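Local coordinates for protein Ten1 (Schizosaccharomyces pombe, PDB 3K0X) that is required for telomere maintenance, capping chromosome ends as an OB-fold protein that interacts with Stn1, at residues A[5-10]-A[21-26]. Residues are numbered along the deposited sequence; the frame is centred on the assembly and turned at random.
Sequences KLIFIN and LRFLGC
With CG set between its backbone N and carbonyl carbon (chi1 55°), the buried Phe-23 ring is presented to Ile-7 and Ile-9 of segment 5-10. The Ile-9 side chain passes at a slant, its CG1 3.5 Å from Phe-23 CD2. CG1 of Ile-9 stands anti to its own carbonyl carbon (chi1 -73°), and the extended end of the chain carries CD1 on to Gly-25 CA at 3.7 Å. On the other flank of Phe-23, Ile-7 CD1 lies at the ring edge, although this methyl also sits implausibly near Arg-22 O, which makes the modelled positions of both atoms doubtful. Leu-6 and Arg-22 run side by side on the sheet face turned away from this ring, with Leu-6 CD1 in the guanidinium plane, 3.7 Å from Arg-22 NH1. Ten1 is an OB-fold beta barrel, and here the short strand 5-6 joins the long strand 20-31 in parallel. Arg-22 N donates to Lys-5 O over 2.9 Å; Ile-7 N then donates to Arg-22 O, a bond less sure because of that crowding. Beyond it the two chains diverge and water takes over the pairing. One molecule donates to Ile-7 O and accepts from Leu-24 N at 2.9 Å, while a second accepts from Ile-9 N and donates to Leu-24 O at 2.7 Å. Val-44 of strand 42-47 meets both Ile-9 and Phe-23, tying the apolar cluster into the barrel interior, whereas Leu-6 O accepts a hydrogen bond from Gln-99 of the C-terminal helix 88-100.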
loop_
_atom_site.group_PDB
_atom_site.type_symbol
_atom_site.label_atom_id
_atom_site.label_comp_id
_atom_site.label_asym_id
_atom_site.label_seq_id
_atom_site.Cartn_x
_atom_site.Cartn_y
_atom_site.Cartn_z
ATOM N N LYS A 5 -7.359 -4.487 7.155
ATOM C CA LYS A 5 -6.584 -4.100 8.345
ATOM C C LYS A 5 -5.649 -2.982 7.880
ATOM O O LYS A 5 -4.905 -3.179 6.911
ATOM C CB LYS A 5 -5.753 -5.274 8.841
ATOM C CG LYS A 5 -4.814 -4.900 9.992
ATOM C CD LYS A 5 -4.820 -5.952 11.082
ATOM C CE LYS A 5 -3.789 -5.650 12.196
ATOM N NZ LYS A 5 -4.001 -4.368 12.903
ATOM N N LEU A 6 -5.698 -1.831 8.558
ATOM C CA LEU A 6 -4.856 -0.677 8.231
ATOM C C LEU A 6 -3.518 -0.907 8.900
ATOM O O LEU A 6 -3.441 -1.000 10.104
ATOM C CB LEU A 6 -5.534 0.570 8.783
ATOM C CG LEU A 6 -4.807 1.885 8.615
ATOM C CD1 LEU A 6 -4.680 2.189 7.166
ATOM C CD2 LEU A 6 -5.581 2.995 9.312
ATOM N N ILE A 7 -2.442 -0.927 8.100
ATOM C CA ILE A 7 -1.127 -1.228 8.574
ATOM C C ILE A 7 -0.067 -0.505 7.787
ATOM O O ILE A 7 -0.362 0.144 6.780
ATOM C CB ILE A 7 -0.814 -2.795 8.481
ATOM C CG1 ILE A 7 -0.824 -3.297 7.049
ATOM C CG2 ILE A 7 -1.818 -3.573 9.139
ATOM C CD1 ILE A 7 -1.639 -2.490 6.150
ATOM N N PHE A 8 1.174 -0.621 8.248
ATOM C CA PHE A 8 2.287 -0.036 7.505
ATOM C C PHE A 8 2.826 -1.134 6.581
ATOM O O PHE A 8 2.652 -2.370 6.820
ATOM C CB PHE A 8 3.418 0.376 8.473
ATOM C CG PHE A 8 2.978 1.437 9.454
ATOM C CD1 PHE A 8 2.523 2.675 8.984
ATOM C CD2 PHE A 8 3.019 1.194 10.834
ATOM C CE1 PHE A 8 2.118 3.668 9.854
ATOM C CE2 PHE A 8 2.608 2.183 11.766
ATOM C CZ PHE A 8 2.162 3.424 11.296
ATOM N N ILE A 9 3.470 -0.694 5.504
ATOM C CA ILE A 9 4.063 -1.721 4.620
ATOM C C ILE A 9 4.988 -2.652 5.402
ATOM O O ILE A 9 5.082 -3.838 5.111
ATOM C CB ILE A 9 4.847 -1.024 3.473
ATOM C CG1 ILE A 9 3.816 -0.429 2.508
ATOM C CG2 ILE A 9 5.918 -1.993 2.799
ATOM C CD1 ILE A 9 4.537 0.368 1.329
ATOM N N ASN A 10 5.678 -2.151 6.422
ATOM C CA ASN A 10 6.577 -3.039 7.155
ATOM C C ASN A 10 5.898 -4.085 8.069
ATOM O O ASN A 10 6.613 -4.910 8.706
ATOM C CB ASN A 10 7.633 -2.256 7.924
ATOM C CG ASN A 10 7.083 -1.479 9.110
ATOM O OD1 ASN A 10 5.967 -1.658 9.576
ATOM N ND2 ASN A 10 7.945 -0.611 9.644
ATOM N N LEU A 21 -5.844 -5.878 3.222
ATOM C CA LEU A 21 -5.059 -4.859 3.922
ATOM C C LEU A 21 -5.165 -3.507 3.273
ATOM O O LEU A 21 -5.475 -3.421 2.108
ATOM C CB LEU A 21 -3.572 -5.263 3.863
ATOM C CG LEU A 21 -3.199 -6.697 4.280
ATOM C CD1 LEU A 21 -1.751 -7.000 3.822
ATOM C CD2 LEU A 21 -3.318 -6.879 5.777
ATOM N N ARG A 22 -4.925 -2.457 4.059
ATOM C CA ARG A 22 -4.908 -1.105 3.522
ATOM C C ARG A 22 -3.584 -0.478 4.038
ATOM O O ARG A 22 -3.260 -0.606 5.228
ATOM C CB ARG A 22 -6.091 -0.270 4.051
ATOM C CG ARG A 22 -6.061 1.177 3.545
ATOM C CD ARG A 22 -7.263 1.976 4.080
ATOM N NE ARG A 22 -7.521 3.220 3.350
ATOM C CZ ARG A 22 -7.013 4.414 3.662
ATOM N NH1 ARG A 22 -6.202 4.563 4.695
ATOM N NH2 ARG A 22 -7.345 5.480 2.945
ATOM N N PHE A 23 -2.797 0.082 3.129
ATOM C CA PHE A 23 -1.536 0.692 3.508
ATOM C C PHE A 23 -1.143 1.805 2.535
ATOM O O PHE A 23 -1.672 1.910 1.410
ATOM C CB PHE A 23 -0.435 -0.369 3.594
ATOM C CG PHE A 23 -0.308 -1.168 2.322
ATOM C CD1 PHE A 23 -0.994 -2.371 2.215
ATOM C CD2 PHE A 23 0.514 -0.723 1.255
ATOM C CE1 PHE A 23 -0.880 -3.136 1.023
ATOM C CE2 PHE A 23 0.645 -1.473 0.052
ATOM C CZ PHE A 23 -0.048 -2.681 -0.051
ATOM N N LEU A 24 -0.174 2.609 3.001
ATOM C CA LEU A 24 0.312 3.735 2.240
ATOM C C LEU A 24 1.742 3.445 1.732
ATOM O O LEU A 24 2.557 2.846 2.448
ATOM C CB LEU A 24 0.251 4.958 3.206
ATOM C CG LEU A 24 0.919 6.255 2.716
ATOM C CD1 LEU A 24 -0.025 6.929 1.682
ATOM C CD2 LEU A 24 1.173 7.232 3.911
ATOM N N GLY A 25 2.075 3.860 0.508
ATOM C CA GLY A 25 3.411 3.644 0.011
ATOM C C GLY A 25 3.762 4.632 -1.102
ATOM O O GLY A 25 2.883 5.196 -1.747
ATOM N N CYS A 26 5.066 4.860 -1.275
ATOM C CA CYS A 26 5.588 5.823 -2.271
ATOM C C CYS A 26 6.001 5.069 -3.538
ATOM O O CYS A 26 6.676 4.045 -3.453
ATOM C CB CYS A 26 6.812 6.490 -1.681
ATOM S SG CYS A 26 7.380 7.938 -2.712
HETATM O O HOH W 1 0.546 2.428 5.820
HETATM O O HOH W 2 3.261 2.187 4.992
#